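Local coordinates for low temperature requirement C protein (Listeria monocytogenes, PDB 1Y9I) that is a phosphatidylglycerophosphatase, a putative membrane-bound lipid phosphatase of the PgpA family with a binuclear metal site, built as a helical bundle and assembled into a tetramer, at the interface of chains A and B and the interface of chains A and C. Numbering follows the deposited sequence. Chains: chain A/B/C, low temperature requirement C protein.

Contact 1: the interface of chains A and B. Residues chain A 115, 119; chain B 117-119, 121-122.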
ATOM      1  N   THR A 115       1.494  -7.183   9.937  1.00 16.79           N
ATOM      2  CA  THR A 115       1.300  -7.160  11.379  1.00 17.77           C
ATOM      3  C   THR A 115       2.595  -7.207  12.199  1.00 17.01           C
ATOM      4  O   THR A 115       2.698  -6.538  13.226  1.00 15.00           O
ATOM      5  CB  THR A 115       0.313  -8.277  11.826  1.00 19.92           C
ATOM      6  OG1 THR A 115       0.711  -9.533  11.271  1.00 24.01           O
ATOM      7  CG2 THR A 115      -1.098  -7.948  11.341  1.00 21.41           C
ATOM      8  N   TYR A 119       3.643  -4.482  15.036  1.00 19.71           N
ATOM      9  CA  TYR A 119       3.883  -5.023  16.366  1.00 20.14           C
ATOM     10  C   TYR A 119       5.283  -4.732  16.892  1.00 20.80           C
ATOM     11  O   TYR A 119       5.450  -4.280  18.025  1.00 20.58           O
ATOM     12  CB  TYR A 119       3.647  -6.537  16.351  1.00 23.76           C
ATOM     13  CG  TYR A 119       4.003  -7.241  17.645  1.00 26.97           C
ATOM     14  CD1 TYR A 119       3.301  -6.979  18.822  1.00 27.28           C
ATOM     15  CD2 TYR A 119       5.036  -8.176  17.688  1.00 30.34           C
ATOM     16  CE1 TYR A 119       3.617  -7.633  20.009  1.00 30.12           C
ATOM     17  CE2 TYR A 119       5.362  -8.836  18.872  1.00 32.58           C
ATOM     18  CZ  TYR A 119       4.647  -8.560  20.024  1.00 32.93           C
ATOM     19  OH  TYR A 119       4.956  -9.212  21.193  1.00 38.28           O
TER
ATOM     20  N   TYR B 117      -2.316  -1.062  14.105  1.00 16.75           N
ATOM     21  CA  TYR B 117      -3.005  -2.175  13.468  1.00 16.85           C
ATOM     22  C   TYR B 117      -2.216  -3.465  13.690  1.00 17.58           C
ATOM     23  O   TYR B 117      -2.776  -4.474  14.112  1.00 17.98           O
ATOM     24  CB  TYR B 117      -3.170  -1.930  11.966  1.00 18.42           C
ATOM     25  CG  TYR B 117      -3.464  -3.201  11.194  1.00 20.70           C
ATOM     26  CD1 TYR B 117      -4.563  -4.005  11.516  1.00 20.67           C
ATOM     27  CD2 TYR B 117      -2.616  -3.625  10.172  1.00 22.15           C
ATOM     28  CE1 TYR B 117      -4.804  -5.210  10.837  1.00 21.75           C
ATOM     29  CE2 TYR B 117      -2.847  -4.824   9.489  1.00 22.83           C
ATOM     30  CZ  TYR B 117      -3.937  -5.610   9.828  1.00 22.00           C
ATOM     31  OH  TYR B 117      -4.140  -6.804   9.170  1.00 20.96           O
ATOM     32  N   GLY B 118      -0.914  -3.431  13.408  1.00 16.68           N
ATOM     33  CA  GLY B 118      -0.093  -4.619  13.589  1.00 18.29           C
ATOM     34  C   GLY B 118       0.012  -5.026  15.046  1.00 18.36           C
ATOM     35  O   GLY B 118      -0.088  -6.203  15.389  1.00 16.82           O
ATOM     36  N   TYR B 119       0.202  -4.042  15.917  1.00 19.18           N
ATOM     37  CA  TYR B 119       0.322  -4.327  17.339  1.00 21.28           C
ATOM     38  C   TYR B 119      -0.933  -4.992  17.902  1.00 21.03           C
ATOM     39  O   TYR B 119      -0.857  -6.032  18.557  1.00 19.60           O
ATOM     40  CB  TYR B 119       0.610  -3.037  18.104  1.00 23.54           C
ATOM     41  CG  TYR B 119       0.721  -3.245  19.591  1.00 25.74           C
ATOM     42  CD1 TYR B 119       1.784  -3.965  20.134  1.00 27.95           C
ATOM     43  CD2 TYR B 119      -0.254  -2.751  20.456  1.00 28.50           C
ATOM     44  CE1 TYR B 119       1.875  -4.190  21.499  1.00 29.07           C
ATOM     45  CE2 TYR B 119      -0.174  -2.973  21.831  1.00 30.64           C
ATOM     46  CZ  TYR B 119       0.893  -3.693  22.341  1.00 30.60           C
ATOM     47  OH  TYR B 119       0.982  -3.920  23.694  1.00 32.88           O
ATOM     48  N   ASP B 121      -3.283  -6.504  16.266  1.00 21.36           N
ATOM     49  CA  ASP B 121      -3.529  -7.782  15.603  1.00 24.36           C
ATOM     50  C   ASP B 121      -2.670  -8.899  16.199  1.00 24.74           C
ATOM     51  O   ASP B 121      -3.062 -10.064  16.180  1.00 24.33           O
ATOM     52  CB  ASP B 121      -3.243  -7.683  14.104  1.00 27.00           C
ATOM     53  CG  ASP B 121      -3.567  -8.974  13.364  1.00 31.46           C
ATOM     54  OD1 ASP B 121      -4.767  -9.297  13.227  1.00 34.50           O
ATOM     55  OD2 ASP B 121      -2.623  -9.670  12.932  1.00 34.70           O
ATOM     56  N   LYS B 122      -1.497  -8.556  16.726  1.00 25.41           N
ATOM     57  CA  LYS B 122      -0.642  -9.585  17.307  1.00 25.25           C
ATOM     58  C   LYS B 122      -1.015  -9.888  18.752  1.00 24.17           C
ATOM     59  O   LYS B 122      -1.048 -11.049  19.154  1.00 24.33           O
ATOM     60  CB  LYS B 122       0.836  -9.183  17.220  1.00 27.84           C
ATOM     61  CG  LYS B 122       1.357  -8.996  15.798  1.00 32.77           C
ATOM     62  CD  LYS B 122       1.237 -10.260  14.944  1.00 35.87           C
ATOM     63  CE  LYS B 122       2.122 -11.391  15.451  1.00 38.14           C
ATOM     64  NZ  LYS B 122       2.103 -12.562  14.517  1.00 40.05           N
TER

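Contact 2: the interface of chains A and C. Residues chain A 63-64, 67, 101; chain C 84, 95-97.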
ATOM      1  N   ASN A  63      17.079   0.684  -1.968  1.00 18.49           N
ATOM      2  CA  ASN A  63      16.649   2.038  -2.292  1.00 19.75           C
ATOM      3  C   ASN A  63      16.032   2.725  -1.083  1.00 19.89           C
ATOM      4  O   ASN A  63      16.290   3.901  -0.830  1.00 18.59           O
ATOM      5  CB  ASN A  63      15.641   2.025  -3.452  1.00 21.20           C
ATOM      6  CG  ASN A  63      16.296   1.710  -4.789  1.00 25.26           C
ATOM      7  OD1 ASN A  63      17.448   2.066  -5.018  1.00 25.03           O
ATOM      8  ND2 ASN A  63      15.553   1.065  -5.685  1.00 24.79           N
ATOM      9  N   ALA A  64      15.217   1.982  -0.336  1.00 18.07           N
ATOM     10  CA  ALA A  64      14.562   2.529   0.845  1.00 18.18           C
ATOM     11  C   ALA A  64      15.567   2.795   1.962  1.00 16.52           C
ATOM     12  O   ALA A  64      15.477   3.811   2.645  1.00 17.62           O
ATOM     13  CB  ALA A  64      13.469   1.578   1.332  1.00 14.80           C
ATOM     14  N   THR A  67      17.538   6.031   0.997  1.00 18.53           N
ATOM     15  CA  THR A  67      16.713   7.222   1.065  1.00 17.81           C
ATOM     16  C   THR A  67      16.389   7.602   2.509  1.00 17.93           C
ATOM     17  O   THR A  67      16.531   8.756   2.898  1.00 16.28           O
ATOM     18  CB  THR A  67      15.412   7.030   0.251  1.00 17.98           C
ATOM     19  OG1 THR A  67      15.748   6.648  -1.088  1.00 17.34           O
ATOM     20  CG2 THR A  67      14.606   8.317   0.206  1.00 18.31           C
ATOM     21  N   LEU A 101       7.756   4.647   3.714  1.00 17.63           N
ATOM     22  CA  LEU A 101       8.965   4.148   3.075  1.00 21.10           C
ATOM     23  C   LEU A 101       9.280   2.727   3.542  1.00 20.74           C
ATOM     24  O   LEU A 101       9.607   1.857   2.734  1.00 23.10           O
ATOM     25  CB  LEU A 101      10.138   5.076   3.399  1.00 22.09           C
ATOM     26  CG  LEU A 101      11.506   4.661   2.869  1.00 24.83           C
ATOM     27  CD1 LEU A 101      11.499   4.651   1.344  1.00 26.58           C
ATOM     28  CD2 LEU A 101      12.552   5.629   3.404  1.00 23.53           C
TER
ATOM     29  N   LEU C  84      22.967   7.290  -4.230  1.00 22.52           N
ATOM     30  CA  LEU C  84      21.638   7.891  -4.179  1.00 23.50           C
ATOM     31  C   LEU C  84      21.597   9.185  -4.998  1.00 24.74           C
ATOM     32  O   LEU C  84      20.614   9.466  -5.689  1.00 22.99           O
ATOM     33  CB  LEU C  84      21.242   8.178  -2.730  1.00 21.88           C
ATOM     34  CG  LEU C  84      19.854   8.789  -2.502  1.00 22.97           C
ATOM     35  CD1 LEU C  84      18.773   7.824  -2.984  1.00 22.48           C
ATOM     36  CD2 LEU C  84      19.671   9.092  -1.024  1.00 22.03           C
ATOM     37  N   TYR C  95      14.325   2.765  -9.487  1.00 18.43           N
ATOM     38  CA  TYR C  95      14.177   3.453  -8.207  1.00 18.61           C
ATOM     39  C   TYR C  95      12.689   3.780  -8.067  1.00 19.12           C
ATOM     40  O   TYR C  95      12.148   4.574  -8.839  1.00 18.96           O
ATOM     41  CB  TYR C  95      14.999   4.746  -8.206  1.00 18.20           C
ATOM     42  CG  TYR C  95      14.960   5.508  -6.902  1.00 16.96           C
ATOM     43  CD1 TYR C  95      15.655   5.053  -5.786  1.00 16.11           C
ATOM     44  CD2 TYR C  95      14.237   6.696  -6.790  1.00 15.01           C
ATOM     45  CE1 TYR C  95      15.636   5.765  -4.587  1.00 15.44           C
ATOM     46  CE2 TYR C  95      14.210   7.419  -5.592  1.00 16.21           C
ATOM     47  CZ  TYR C  95      14.915   6.946  -4.501  1.00 14.58           C
ATOM     48  OH  TYR C  95      14.933   7.679  -3.341  1.00 16.30           O
ATOM     49  N   GLY C  96      12.030   3.166  -7.089  1.00 18.26           N
ATOM     50  CA  GLY C  96      10.607   3.401  -6.914  1.00 18.25           C
ATOM     51  C   GLY C  96      10.168   4.135  -5.658  1.00 16.98           C
ATOM     52  O   GLY C  96       8.978   4.170  -5.355  1.00 17.95           O
ATOM     53  N   VAL C  97      11.102   4.733  -4.927  1.00 17.96           N
ATOM     54  CA  VAL C  97      10.734   5.452  -3.714  1.00 17.46           C
ATOM     55  C   VAL C  97       9.848   6.654  -4.040  1.00 14.78           C
ATOM     56  O   VAL C  97       8.962   7.014  -3.263  1.00 18.04           O
ATOM     57  CB  VAL C  97      11.989   5.913  -2.927  1.00 18.77           C
ATOM     58  CG1 VAL C  97      11.583   6.680  -1.672  1.00 19.89           C
ATOM     59  CG2 VAL C  97      12.823   4.697  -2.548  1.00 21.68           C
TER
HETATM   60  O   HOH W   1      12.427   1.036  -5.191  1.00 22.59           O

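Contact 1: the interface of chains A and B
Helix 114-123 of chain A packs against the same helix of chain B, a textbook case of a two-fold interface in which a helix meets its own copy. The backbones come close where B:Gly118 has no side chain to hold them apart: its CA lies 3.6 Å from A:Thr115 CA. A:Thr115 sits deep in the contact, with 70 Å² of its surface hidden. Its OG1 lies between the backbone N and the carbonyl carbon (chi1 51°), which turns the methyl CG2 toward chain B. There CG2 faces the carboxylate of B:Asp121 and the phenol ring of B:Tyr117, whose CZ is 4.0 Å away. The very close approach of the methyl to the carboxylate oxygen is doubtful.

B:Lys122 serves through its aliphatic stem. Bends at chi2 and chi3 lay this stem between A:Thr115 and A:Tyr119, crossing both side chains at roughly right angles. CG of the lysine touches A:Tyr119 CB at 3.4 Å, while its CB stands above the plane of the tyrosine ring, 3.7 Å from ring atom CG. Further along the chain, the lysine CD is 3.8 Å from A:Thr115 CB.

Near the symmetry axis the two copies of one tyrosine meet. Both A:Tyr119 and B:Tyr119 carry CG anti to the backbone N (chi1 174° and 179°), and the rings run roughly the same way along the interface. They lie side by side in nearly the same plane instead of stacking, and meet through the CD1 carbons, next to the ring carbon that bears CB: A:Tyr119 CD1 lies 3.6 Å from B:Tyr119 CD1.

Contact 2: the interface of chains A and C
Helices 59-76 and 97-106 of chain A receive the loop residues C:Tyr95 and C:Gly96, the start of helix 97-106 of chain C and, more peripherally, C:Leu84 at the head of helix 84-90. The example shows how an aromatic side chain can be read along its rim. The ring of C:Tyr95 has A:Asn63 OD1 and A:Thr67 OG1 at its edge, in plane. The amide of A:Asn63 is turned 73° against the ring, and its CG rests 3.5 Å from C:Tyr95 CD1.

At the end of the ring, the phenol OH of C:Tyr95 forms a hydrogen bond of 2.6 Å with A:Thr67 OG1. That threonine hydroxyl is itself steered from within chain A. With OG1 beside the backbone N (chi1 -55°), it donates to the main-chain O of A:Asn63, one helical turn back, at 2.8 Å. A:Asn63 thus borders the ring with its side chain and anchors the threonine with its backbone. A water extends the polar contact, lying 3.2 Å from A:Asn63 ND2 and 2.9 Å from C:Gly96 N.

Beside this polar strip lies an apolar one. C:Val97 CG1 meets the A:Thr67 methyl CG2 tip to tip at 3.9 Å, and also packs at 3.6 Å against A:Leu101 CD1, whose side chain crosses the valine obliquely. C:Val97 is thereby wedged between the two chain A helices. C:Tyr95 also belongs to the calcium site, and C:Asp98, a ligand of both metals, follows closely in sequence; besides joining two subunits of the tetramer, the contact may therefore help to steady the metal-binding segment.

Contact 1 and contact 2 lie about 25 Å apart, measured between the centres of their C-alpha atoms, and have no residue position in common. Chain A offers helix 114-123 to one neighbour and helices 59-76 and 97-106 to the other, so a single subunit can hold both partners at once. Each interface is two-fold symmetric, and two distinct interfaces of this kind suffice in principle to build a closed tetramer, as in the deposited assembly of four copies. Contact 1 pairs identical helices; contact 2 uses helix 97-106 on both sides (A:Leu101, C:Val97), beside metal ligands that probably mark the catalytic centre.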